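Local coordinates for retinol dehydratase (Spodoptera frugiperda, PDB 1FMJ), which probably converts retinol to anhydroretinol as a dehydratase of the sulfotransferase family, binding retinol, adenosine 3',5'-diphosphate and calcium, at residues K25-A30 / K206-K211; K96-L101 / M295-E300; D212-F217 / D321-E326; N242-F247 / A263-K268. All coordinates share one frame; numbering follows the deposited sequence.

Interaction 1 of 4, residues K25-A30 / K206-K211; sequences KANLGA and KQSNFK
N27 and S208 meet with the serine hydroxymethyl group lying over one face of the asparagine amide. S208 OG sits almost straight above N27 CG, at 3.6 Å. It is equally far, 3.9 Å, from N27 OD1 and N27 ND2, so it favours neither end of the amide. S208 CB leans toward the nitrogen side and comes within 3.9 Å of N27 ND2. The arrangement is van der Waals packing of a small polar group on a flat one. The serine side chain points toward the loop, with OG anti to its own carbonyl carbon (chi1 -73°). This brings OG against the backbone as well: S208 OG is 3.5 Å from N27 CA and 3.2 Å from A26 O. N27 CG is also anti to the carbonyl carbon (chi1 -77°), which swings it to this side, and a chi2 of 51° turns the amide broadside to S208 OG. Both side chains are buried, although A26 and N209 beside them are exposed.

The contact joins the loop after helix 18-24 to the turn just ahead of helix 210-218. N209 is the N-cap of that helix, and its OD1 accepts a hydrogen bond from the backbone N of D212. N27 and L28 reach on to M216 of the same helix, and S208 O is held by R199 of helix 187-200.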
# COMPACT_ATOMS: atom_id res chain seq x y z
N LYS A 25 11.43 17.33 5.59
CA LYS A 25 11.91 18.26 4.56
C LYS A 25 13.38 18.04 4.21
O LYS A 25 13.95 18.80 3.42
CB LYS A 25 11.71 19.71 5.03
CG LYS A 25 10.27 20.17 5.13
CD LYS A 25 9.67 20.38 3.74
CE LYS A 25 8.27 20.94 3.84
NZ LYS A 25 7.40 20.07 4.67
N ALA A 26 13.98 17.02 4.79
CA ALA A 26 15.38 16.71 4.54
C ALA A 26 15.52 15.42 3.74
O ALA A 26 16.62 15.02 3.36
CB ALA A 26 16.13 16.58 5.86
N ASN A 27 14.39 14.77 3.49
CA ASN A 27 14.37 13.52 2.73
C ASN A 27 13.29 13.54 1.66
O ASN A 27 13.44 12.93 0.61
CB ASN A 27 14.11 12.34 3.66
CG ASN A 27 15.34 11.95 4.46
OD1 ASN A 27 15.98 12.78 5.11
ND2 ASN A 27 15.66 10.66 4.42
N LEU A 28 12.20 14.26 1.94
CA LEU A 28 11.07 14.33 1.02
C LEU A 28 10.79 15.77 0.59
O LEU A 28 9.82 16.03 -0.13
CB LEU A 28 9.83 13.76 1.70
CG LEU A 28 10.02 12.55 2.61
CD1 LEU A 28 8.78 12.32 3.45
CD2 LEU A 28 10.32 11.32 1.77
N GLY A 29 11.63 16.70 1.04
CA GLY A 29 11.44 18.11 0.73
C GLY A 29 11.22 18.47 -0.73
O GLY A 29 10.34 19.27 -1.05
N ALA A 30 12.01 17.88 -1.62
CA ALA A 30 11.89 18.16 -3.04
C ALA A 30 10.50 17.82 -3.59
O ALA A 30 9.98 18.52 -4.47
CB ALA A 30 12.96 17.40 -3.81
N LYS A 206 17.43 12.85 -3.93
CA LYS A 206 18.49 12.00 -4.44
C LYS A 206 19.68 11.84 -3.50
O LYS A 206 20.29 10.77 -3.43
CB LYS A 206 18.96 12.52 -5.80
N GLN A 207 20.01 12.90 -2.76
CA GLN A 207 21.13 12.87 -1.83
C GLN A 207 20.81 12.18 -0.50
O GLN A 207 21.64 12.17 0.41
CB GLN A 207 21.64 14.28 -1.58
N SER A 208 19.60 11.63 -0.39
CA SER A 208 19.18 10.93 0.82
C SER A 208 19.43 9.44 0.68
O SER A 208 19.34 8.90 -0.43
CB SER A 208 17.69 11.18 1.10
OG SER A 208 17.46 12.51 1.56
N ASN A 209 19.76 8.78 1.79
CA ASN A 209 20.02 7.34 1.78
C ASN A 209 18.99 6.55 2.59
O ASN A 209 18.04 7.12 3.14
CB ASN A 209 21.42 7.04 2.33
CG ASN A 209 21.63 7.57 3.73
OD1 ASN A 209 20.72 7.53 4.56
ND2 ASN A 209 22.83 8.07 4.00
N PHE A 210 19.18 5.24 2.68
CA PHE A 210 18.24 4.41 3.40
C PHE A 210 18.17 4.70 4.90
O PHE A 210 17.09 4.65 5.48
CB PHE A 210 18.54 2.93 3.20
CG PHE A 210 17.57 2.04 3.92
CD1 PHE A 210 16.22 2.04 3.58
CD2 PHE A 210 17.99 1.27 5.00
CE1 PHE A 210 15.31 1.28 4.30
CE2 PHE A 210 17.08 0.51 5.72
CZ PHE A 210 15.74 0.52 5.37
N LYS A 211 19.30 4.99 5.53
CA LYS A 211 19.28 5.26 6.95
C LYS A 211 18.43 6.48 7.26
O LYS A 211 17.74 6.50 8.28
CB LYS A 211 20.69 5.45 7.50
CG LYS A 211 20.70 5.63 9.01
CD LYS A 211 22.12 5.72 9.56
CE LYS A 211 22.11 5.83 11.07
NZ LYS A 211 23.47 6.14 11.60

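Interaction 2 of 4, residues K96-L101 / M295-E300; sequences KTYMSL and MEDYRE
Y98 and D297 make the main contact, a packing of aromatic ring on carboxylate. The two groups are nearly parallel, with their planes 18° apart. Y98 CE2 lies 3.7 Å from D297 CG. The carboxylate sits toward the rim of the tyrosine ring, with D297 OD2 3.9 Å above the ring plane. The same oxygen also lies over the centre of the Y298 ring, so D297 is placed between two tyrosine faces. D297 CG stands between its backbone N and carbonyl carbon (chi1 39°), and this turn presents the carboxylate to Y98. With D297 cut back to an alanine, the Y98 and Y298 faces would probably lose this cover and the Y98 ring would be freer to swing.

Among the polar groups, S100 OG and Y298 OH approach only to 4.3 Å, too far for a hydrogen bond. Within 295-300, R299 grips E296 side-on in a two-nitrogen salt bridge. R299 NE donates to the syn lone pair of E296 OE2 over 2.8 Å, with an N-H...O angle of 168°. R299 NH2 reaches E296 OE1.

M295 touches retinol and lines its pocket. The contact itself lies at the surface, between the start of helix 99-102 and the loop that runs from helix 284-288 to helix 325-338. M99 packs on helix 76-87.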
# COMPACT_ATOMS: atom_id res chain seq x y z
N LYS A 96 -5.81 -10.34 -17.49
CA LYS A 96 -4.75 -9.69 -18.25
C LYS A 96 -4.94 -8.18 -18.31
O LYS A 96 -4.05 -7.45 -18.74
CB LYS A 96 -4.66 -10.28 -19.66
CG LYS A 96 -4.25 -11.74 -19.66
CD LYS A 96 -4.11 -12.29 -21.07
CE LYS A 96 -3.71 -13.77 -21.05
NZ LYS A 96 -3.47 -14.30 -22.43
N THR A 97 -6.10 -7.70 -17.88
CA THR A 97 -6.33 -6.26 -17.88
C THR A 97 -5.49 -5.67 -16.74
O THR A 97 -5.17 -6.37 -15.77
CB THR A 97 -7.82 -5.92 -17.64
OG1 THR A 97 -8.59 -6.30 -18.78
CG2 THR A 97 -8.00 -4.43 -17.42
N TYR A 98 -5.12 -4.40 -16.87
CA TYR A 98 -4.31 -3.74 -15.85
C TYR A 98 -4.95 -3.80 -14.46
O TYR A 98 -6.12 -3.47 -14.27
CB TYR A 98 -4.06 -2.28 -16.25
CG TYR A 98 -3.16 -2.13 -17.47
CD1 TYR A 98 -3.63 -1.51 -18.63
CD2 TYR A 98 -1.86 -2.63 -17.47
CE1 TYR A 98 -2.81 -1.39 -19.77
CE2 TYR A 98 -1.03 -2.52 -18.59
CZ TYR A 98 -1.51 -1.90 -19.74
OH TYR A 98 -0.71 -1.81 -20.86
N MET A 99 -4.15 -4.22 -13.48
CA MET A 99 -4.59 -4.32 -12.10
C MET A 99 -5.21 -2.98 -11.69
O MET A 99 -6.21 -2.94 -10.98
CB MET A 99 -3.39 -4.65 -11.20
CG MET A 99 -3.69 -4.76 -9.72
SD MET A 99 -4.66 -6.22 -9.31
CE MET A 99 -3.38 -7.46 -9.27
N SER A 100 -4.61 -1.90 -12.15
CA SER A 100 -5.10 -0.57 -11.82
C SER A 100 -6.51 -0.32 -12.35
O SER A 100 -7.16 0.64 -11.95
CB SER A 100 -4.14 0.50 -12.36
OG SER A 100 -3.99 0.39 -13.76
N LEU A 101 -6.98 -1.19 -13.24
CA LEU A 101 -8.34 -1.07 -13.78
C LEU A 101 -9.27 -2.05 -13.08
O LEU A 101 -10.49 -1.89 -13.10
CB LEU A 101 -8.34 -1.34 -15.30
CG LEU A 101 -8.13 -0.17 -16.28
CD1 LEU A 101 -6.99 0.72 -15.81
CD2 LEU A 101 -7.83 -0.72 -17.67
N MET A 295 3.30 -2.53 -13.43
CA MET A 295 3.26 -1.08 -13.62
C MET A 295 4.30 -0.54 -14.61
O MET A 295 4.59 0.66 -14.61
CB MET A 295 3.44 -0.38 -12.28
CG MET A 295 2.36 -0.70 -11.24
SD MET A 295 0.76 0.08 -11.60
CE MET A 295 0.78 1.42 -10.46
N GLU A 296 4.86 -1.42 -15.44
CA GLU A 296 5.85 -0.99 -16.41
C GLU A 296 5.22 -0.17 -17.53
O GLU A 296 5.92 0.45 -18.33
CB GLU A 296 6.59 -2.20 -17.00
CG GLU A 296 7.65 -2.77 -16.07
CD GLU A 296 8.77 -1.79 -15.81
OE1 GLU A 296 9.34 -1.82 -14.69
OE2 GLU A 296 9.10 -0.98 -16.72
N ASP A 297 3.89 -0.16 -17.58
CA ASP A 297 3.15 0.60 -18.58
C ASP A 297 3.35 2.09 -18.35
O ASP A 297 3.11 2.91 -19.24
CB ASP A 297 1.66 0.25 -18.52
CG ASP A 297 1.17 0.05 -17.09
OD1 ASP A 297 1.76 -0.77 -16.37
OD2 ASP A 297 0.18 0.71 -16.69
N TYR A 298 3.80 2.44 -17.15
CA TYR A 298 4.03 3.84 -16.81
C TYR A 298 5.43 4.33 -17.17
O TYR A 298 5.68 5.53 -17.24
CB TYR A 298 3.79 4.08 -15.31
CG TYR A 298 2.34 4.04 -14.89
CD1 TYR A 298 1.39 4.82 -15.54
CD2 TYR A 298 1.93 3.25 -13.82
CE1 TYR A 298 0.06 4.82 -15.13
CE2 TYR A 298 0.59 3.24 -13.41
CZ TYR A 298 -0.33 4.03 -14.07
OH TYR A 298 -1.65 4.03 -13.67
N ARG A 299 6.36 3.41 -17.43
CA ARG A 299 7.71 3.85 -17.76
C ARG A 299 7.76 4.64 -19.06
O ARG A 299 8.53 5.59 -19.18
CB ARG A 299 8.67 2.67 -17.81
CG ARG A 299 10.14 3.10 -17.80
CD ARG A 299 11.06 1.92 -17.58
NE ARG A 299 10.81 1.25 -16.31
CZ ARG A 299 11.33 1.61 -15.15
NH1 ARG A 299 12.16 2.65 -15.07
NH2 ARG A 299 11.04 0.92 -14.06
N GLU A 300 6.94 4.25 -20.04
CA GLU A 300 6.91 4.94 -21.32
C GLU A 300 6.50 6.40 -21.11
O GLU A 300 6.84 7.27 -21.91
CB GLU A 300 5.93 4.25 -22.28
CG GLU A 300 5.83 4.89 -23.67
CD GLU A 300 4.96 6.14 -23.69
OE1 GLU A 300 3.79 6.05 -23.28
OE2 GLU A 300 5.44 7.21 -24.12

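Interaction 3 of 4, residues D212-F217 / D321-E326; sequences DFWEMF and DYFDEE
The indole of W214 carries the edge of F323 on one face. F323 CE2 stands 3.6 Å above the indole plane, over the six-membered ring. All six carbons of that ring lie at similar distances from F323 CE2, the nearest being W214 CE3 at 3.7 Å. The two ring centroids are 4.9 Å apart and the planes meet at 69°, a T-shaped (edge-to-face) stack. W214 also stacks with H218, one turn further along its helix. F323 meets the rings of W319 and F210, so it belongs to a small aromatic cluster.

W214 CG is anti to the backbone N (chi1 164°), and the indole reaches out from helix 210-218 toward the other segment. W214 NE1 donates to Q330 OE1, which holds the rotation of the indole. The buried edge-to-face pair joins helix 210-218 to the residues just before helix 325-338. F323 comes right before D324, the N-cap of the second helix, whose OD2 accepts from the backbone N of M327. A leucine in place of W214 would probably leave the F323 edge without an aromatic face and Q330 OE1 without its indole donor.

Nearer the surface, E215 OE2 and E326 OE2 face each other at 4.8 Å as like charges. The positive charge of K211 close by probably eases that repulsion.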
# COMPACT_ATOMS: atom_id res chain seq x y z
N ASP A 212 18.48 7.50 6.40
CA ASP A 212 17.66 8.69 6.61
C ASP A 212 16.20 8.28 6.43
O ASP A 212 15.30 8.80 7.09
CB ASP A 212 17.96 9.79 5.60
CG ASP A 212 19.37 10.31 5.70
OD1 ASP A 212 19.89 10.39 6.83
OD2 ASP A 212 19.94 10.66 4.64
N PHE A 213 15.97 7.35 5.51
CA PHE A 213 14.62 6.89 5.25
C PHE A 213 14.14 6.10 6.48
O PHE A 213 12.99 6.24 6.90
CB PHE A 213 14.58 6.00 4.01
CG PHE A 213 13.19 5.59 3.61
CD1 PHE A 213 12.37 6.47 2.89
CD2 PHE A 213 12.67 4.37 4.00
CE1 PHE A 213 11.05 6.12 2.57
CE2 PHE A 213 11.35 4.01 3.68
CZ PHE A 213 10.54 4.90 2.97
N TRP A 214 15.03 5.30 7.05
CA TRP A 214 14.71 4.49 8.22
C TRP A 214 14.39 5.34 9.45
O TRP A 214 13.50 5.00 10.23
CB TRP A 214 15.86 3.54 8.55
CG TRP A 214 15.78 2.96 9.94
CD1 TRP A 214 16.58 3.27 11.01
CD2 TRP A 214 14.86 1.97 10.41
NE1 TRP A 214 16.21 2.53 12.11
CE2 TRP A 214 15.16 1.72 11.76
CE3 TRP A 214 13.81 1.26 9.80
CZ2 TRP A 214 14.44 0.80 12.54
CZ3 TRP A 214 13.10 0.34 10.57
CH2 TRP A 214 13.42 0.12 11.92
N GLU A 215 15.13 6.42 9.64
CA GLU A 215 14.89 7.31 10.77
C GLU A 215 13.45 7.82 10.69
O GLU A 215 12.71 7.82 11.68
CB GLU A 215 15.83 8.52 10.74
CG GLU A 215 17.30 8.20 10.97
CD GLU A 215 17.56 7.58 12.34
OE1 GLU A 215 16.80 7.89 13.28
OE2 GLU A 215 18.53 6.79 12.46
N MET A 216 13.08 8.27 9.50
CA MET A 216 11.76 8.81 9.23
C MET A 216 10.69 7.75 9.41
O MET A 216 9.71 7.95 10.14
CB MET A 216 11.74 9.38 7.81
CG MET A 216 10.38 9.82 7.28
SD MET A 216 10.54 10.77 5.72
CE MET A 216 11.68 9.71 4.77
N PHE A 217 10.89 6.61 8.76
CA PHE A 217 9.93 5.52 8.82
C PHE A 217 9.64 4.95 10.21
O PHE A 217 8.48 4.71 10.54
CB PHE A 217 10.37 4.37 7.92
CG PHE A 217 9.46 3.19 7.96
CD1 PHE A 217 8.29 3.16 7.22
CD2 PHE A 217 9.78 2.08 8.74
CE1 PHE A 217 7.44 2.06 7.25
CE2 PHE A 217 8.94 0.97 8.78
CZ PHE A 217 7.77 0.96 8.03
N ASP A 321 20.87 -6.68 4.77
CA ASP A 321 21.85 -6.10 3.85
C ASP A 321 21.79 -4.59 3.86
O ASP A 321 22.62 -3.93 3.23
CB ASP A 321 21.62 -6.57 2.42
CG ASP A 321 21.83 -8.05 2.24
OD1 ASP A 321 22.88 -8.55 2.69
OD2 ASP A 321 20.94 -8.72 1.65
N TYR A 322 20.82 -4.03 4.58
CA TYR A 322 20.63 -2.58 4.64
C TYR A 322 20.80 -1.93 6.01
O TYR A 322 20.96 -0.72 6.10
CB TYR A 322 19.24 -2.20 4.11
CG TYR A 322 19.02 -2.44 2.64
CD1 TYR A 322 18.81 -3.72 2.14
CD2 TYR A 322 19.00 -1.36 1.75
CE1 TYR A 322 18.57 -3.92 0.78
CE2 TYR A 322 18.76 -1.56 0.40
CZ TYR A 322 18.55 -2.84 -0.09
OH TYR A 322 18.30 -3.03 -1.43
N PHE A 323 20.73 -2.73 7.07
CA PHE A 323 20.87 -2.22 8.42
C PHE A 323 22.24 -2.53 9.01
O PHE A 323 22.67 -3.69 9.01
CB PHE A 323 19.82 -2.83 9.34
CG PHE A 323 18.41 -2.42 9.02
CD1 PHE A 323 17.85 -2.68 7.78
CD2 PHE A 323 17.63 -1.79 9.99
CE1 PHE A 323 16.53 -2.32 7.50
CE2 PHE A 323 16.31 -1.44 9.73
CZ PHE A 323 15.76 -1.70 8.47
N ASP A 324 22.93 -1.52 9.52
CA ASP A 324 24.23 -1.76 10.12
C ASP A 324 23.99 -2.21 11.56
O ASP A 324 22.84 -2.35 11.98
CB ASP A 324 25.11 -0.50 10.07
CG ASP A 324 24.47 0.70 10.73
OD1 ASP A 324 24.93 1.82 10.44
OD2 ASP A 324 23.54 0.55 11.54
N GLU A 325 25.07 -2.44 12.30
CA GLU A 325 24.92 -2.89 13.68
C GLU A 325 23.97 -1.99 14.48
O GLU A 325 23.01 -2.47 15.08
CB GLU A 325 26.29 -2.98 14.37
CG GLU A 325 27.48 -2.35 13.62
CD GLU A 325 27.80 -2.99 12.25
OE1 GLU A 325 27.91 -4.24 12.14
OE2 GLU A 325 27.96 -2.22 11.29
N GLU A 326 24.24 -0.68 14.47
CA GLU A 326 23.41 0.28 15.19
C GLU A 326 21.94 0.24 14.77
O GLU A 326 21.06 0.12 15.62
CB GLU A 326 23.94 1.70 14.97
CG GLU A 326 22.98 2.78 15.47
CD GLU A 326 23.31 4.16 14.92
OE1 GLU A 326 24.39 4.69 15.27
OE2 GLU A 326 22.49 4.70 14.15

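Interaction 4 of 4, residues N242-F247 / A263-K268; sequences NMLFLF and ADFLGK
This is a CH-pi contact between an outermost strand of the parallel sheet and the C-terminal end of a helix that follows it in the chain. Strand 243-247 pairs with strand 179-184 on one side. F265, in the last turn of helix 255-265, covers its first residues. L244 CB lies over the centre of the F265 ring, 3.6 Å from the centroid and only 6° off the ring normal. L244 CD2 adds a second touch at F265 CB, 3.9 Å away.

The ring edge is used too. N242 O approaches F265 CZ to 3.2 Å and M243 N comes within 3.4 Å of F265 CE1, both near the ring plane. F265 CG is anti to the backbone N (chi1 177°), which extends the ring toward the strand. Just beyond, G267 has positive phi and ends the helix in a Schellman motif, with K268 N bonded to A263 O.

No hydrogen bond crosses the contact. It therefore rests on dispersion over the ring face, with the slightly positive ring hydrogens probably drawn to the N242 carbonyl at the edge.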
# COMPACT_ATOMS: atom_id res chain seq x y z
N ASN A 242 -15.15 -11.46 8.61
CA ASN A 242 -14.93 -10.73 7.36
C ASN A 242 -13.54 -10.13 7.23
O ASN A 242 -13.28 -9.30 6.35
CB ASN A 242 -15.99 -9.63 7.19
CG ASN A 242 -17.32 -10.18 6.72
OD1 ASN A 242 -17.41 -11.32 6.26
ND2 ASN A 242 -18.36 -9.37 6.82
N MET A 243 -12.64 -10.57 8.10
CA MET A 243 -11.26 -10.10 8.09
C MET A 243 -10.30 -11.27 8.01
O MET A 243 -10.44 -12.26 8.74
CB MET A 243 -10.95 -9.28 9.35
CG MET A 243 -9.46 -9.03 9.58
SD MET A 243 -8.67 -7.98 8.32
CE MET A 243 -8.81 -6.40 9.08
N LEU A 244 -9.31 -11.16 7.12
CA LEU A 244 -8.30 -12.19 6.96
C LEU A 244 -6.93 -11.53 7.07
O LEU A 244 -6.47 -10.89 6.12
CB LEU A 244 -8.44 -12.90 5.60
CG LEU A 244 -7.33 -13.91 5.28
CD1 LEU A 244 -7.35 -15.04 6.29
CD2 LEU A 244 -7.51 -14.46 3.87
N PHE A 245 -6.30 -11.68 8.22
CA PHE A 245 -4.98 -11.11 8.47
C PHE A 245 -3.94 -12.13 8.00
O PHE A 245 -3.97 -13.28 8.43
CB PHE A 245 -4.79 -10.86 9.96
CG PHE A 245 -3.67 -9.90 10.29
CD1 PHE A 245 -3.95 -8.58 10.60
CD2 PHE A 245 -2.35 -10.34 10.35
CE1 PHE A 245 -2.94 -7.70 10.97
CE2 PHE A 245 -1.33 -9.47 10.71
CZ PHE A 245 -1.62 -8.14 11.03
N LEU A 246 -3.03 -11.71 7.12
CA LEU A 246 -2.00 -12.60 6.62
C LEU A 246 -0.64 -11.94 6.71
O LEU A 246 -0.54 -10.71 6.79
CB LEU A 246 -2.28 -12.98 5.16
CG LEU A 246 -3.61 -13.66 4.82
CD1 LEU A 246 -3.68 -13.89 3.32
CD2 LEU A 246 -3.72 -14.99 5.59
N PHE A 247 0.41 -12.75 6.69
CA PHE A 247 1.77 -12.24 6.74
C PHE A 247 2.47 -12.54 5.42
O PHE A 247 2.42 -13.67 4.93
CB PHE A 247 2.56 -12.87 7.89
CG PHE A 247 2.14 -12.40 9.25
CD1 PHE A 247 1.29 -13.16 10.04
CD2 PHE A 247 2.60 -11.18 9.75
CE1 PHE A 247 0.91 -12.73 11.31
CE2 PHE A 247 2.22 -10.74 11.01
CZ PHE A 247 1.37 -11.51 11.79
N ALA A 263 -9.17 -18.71 -0.22
CA ALA A 263 -10.32 -19.29 -0.89
C ALA A 263 -11.45 -19.53 0.11
O ALA A 263 -12.59 -19.13 -0.12
CB ALA A 263 -9.94 -20.59 -1.59
N ASP A 264 -11.13 -20.18 1.23
CA ASP A 264 -12.13 -20.45 2.25
C ASP A 264 -12.76 -19.16 2.74
O ASP A 264 -13.98 -19.04 2.83
CB ASP A 264 -11.51 -21.18 3.45
CG ASP A 264 -10.89 -22.50 3.07
OD1 ASP A 264 -11.47 -23.21 2.23
OD2 ASP A 264 -9.81 -22.82 3.61
N PHE A 265 -11.91 -18.18 3.05
CA PHE A 265 -12.37 -16.88 3.52
C PHE A 265 -13.35 -16.26 2.52
O PHE A 265 -14.33 -15.62 2.92
CB PHE A 265 -11.16 -15.95 3.72
CG PHE A 265 -11.52 -14.55 4.14
CD1 PHE A 265 -12.08 -14.30 5.39
CD2 PHE A 265 -11.28 -13.48 3.29
CE1 PHE A 265 -12.41 -13.01 5.77
CE2 PHE A 265 -11.61 -12.18 3.66
CZ PHE A 265 -12.17 -11.94 4.91
N LEU A 266 -13.10 -16.45 1.23
CA LEU A 266 -13.97 -15.90 0.19
C LEU A 266 -15.14 -16.81 -0.17
O LEU A 266 -15.91 -16.50 -1.08
CB LEU A 266 -13.16 -15.58 -1.07
CG LEU A 266 -12.15 -14.44 -0.91
CD1 LEU A 266 -11.39 -14.24 -2.20
CD2 LEU A 266 -12.89 -13.17 -0.51
N GLY A 267 -15.26 -17.92 0.55
CA GLY A 267 -16.33 -18.86 0.29
C GLY A 267 -16.21 -19.50 -1.08
O GLY A 267 -17.21 -19.80 -1.73
N LYS A 268 -14.97 -19.72 -1.52
CA LYS A 268 -14.72 -20.33 -2.83
C LYS A 268 -13.89 -21.60 -2.69
O LYS A 268 -12.90 -21.62 -1.96
CB LYS A 268 -13.98 -19.33 -3.73
CG LYS A 268 -14.68 -17.98 -3.90
CD LYS A 268 -15.96 -18.10 -4.71
CE LYS A 268 -16.60 -16.74 -4.94
NZ LYS A 268 -16.88 -16.04 -3.66

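Interactions 1 and 3 share helix 210-218 and touch, with centres 13 Å apart. K211 NZ of interaction 1 makes a salt bridge of 3.1 Å with E326 OE2 of interaction 3. Interactions 2 and 4 stand apart from this pair and from each other. Their own centres are 26 Å apart, and interactions 1 and 4 lie on opposite sides of the chain's centre. Interaction 2 is the one at the retinol pocket, through M295; the Y298 side chain is about 4 Å from retinol. The F323 side chain of interaction 3 is about 11 Å from adenosine 3',5'-diphosphate. Interaction 4 falls within the chain span between the segments of both interaction 2 and interaction 3.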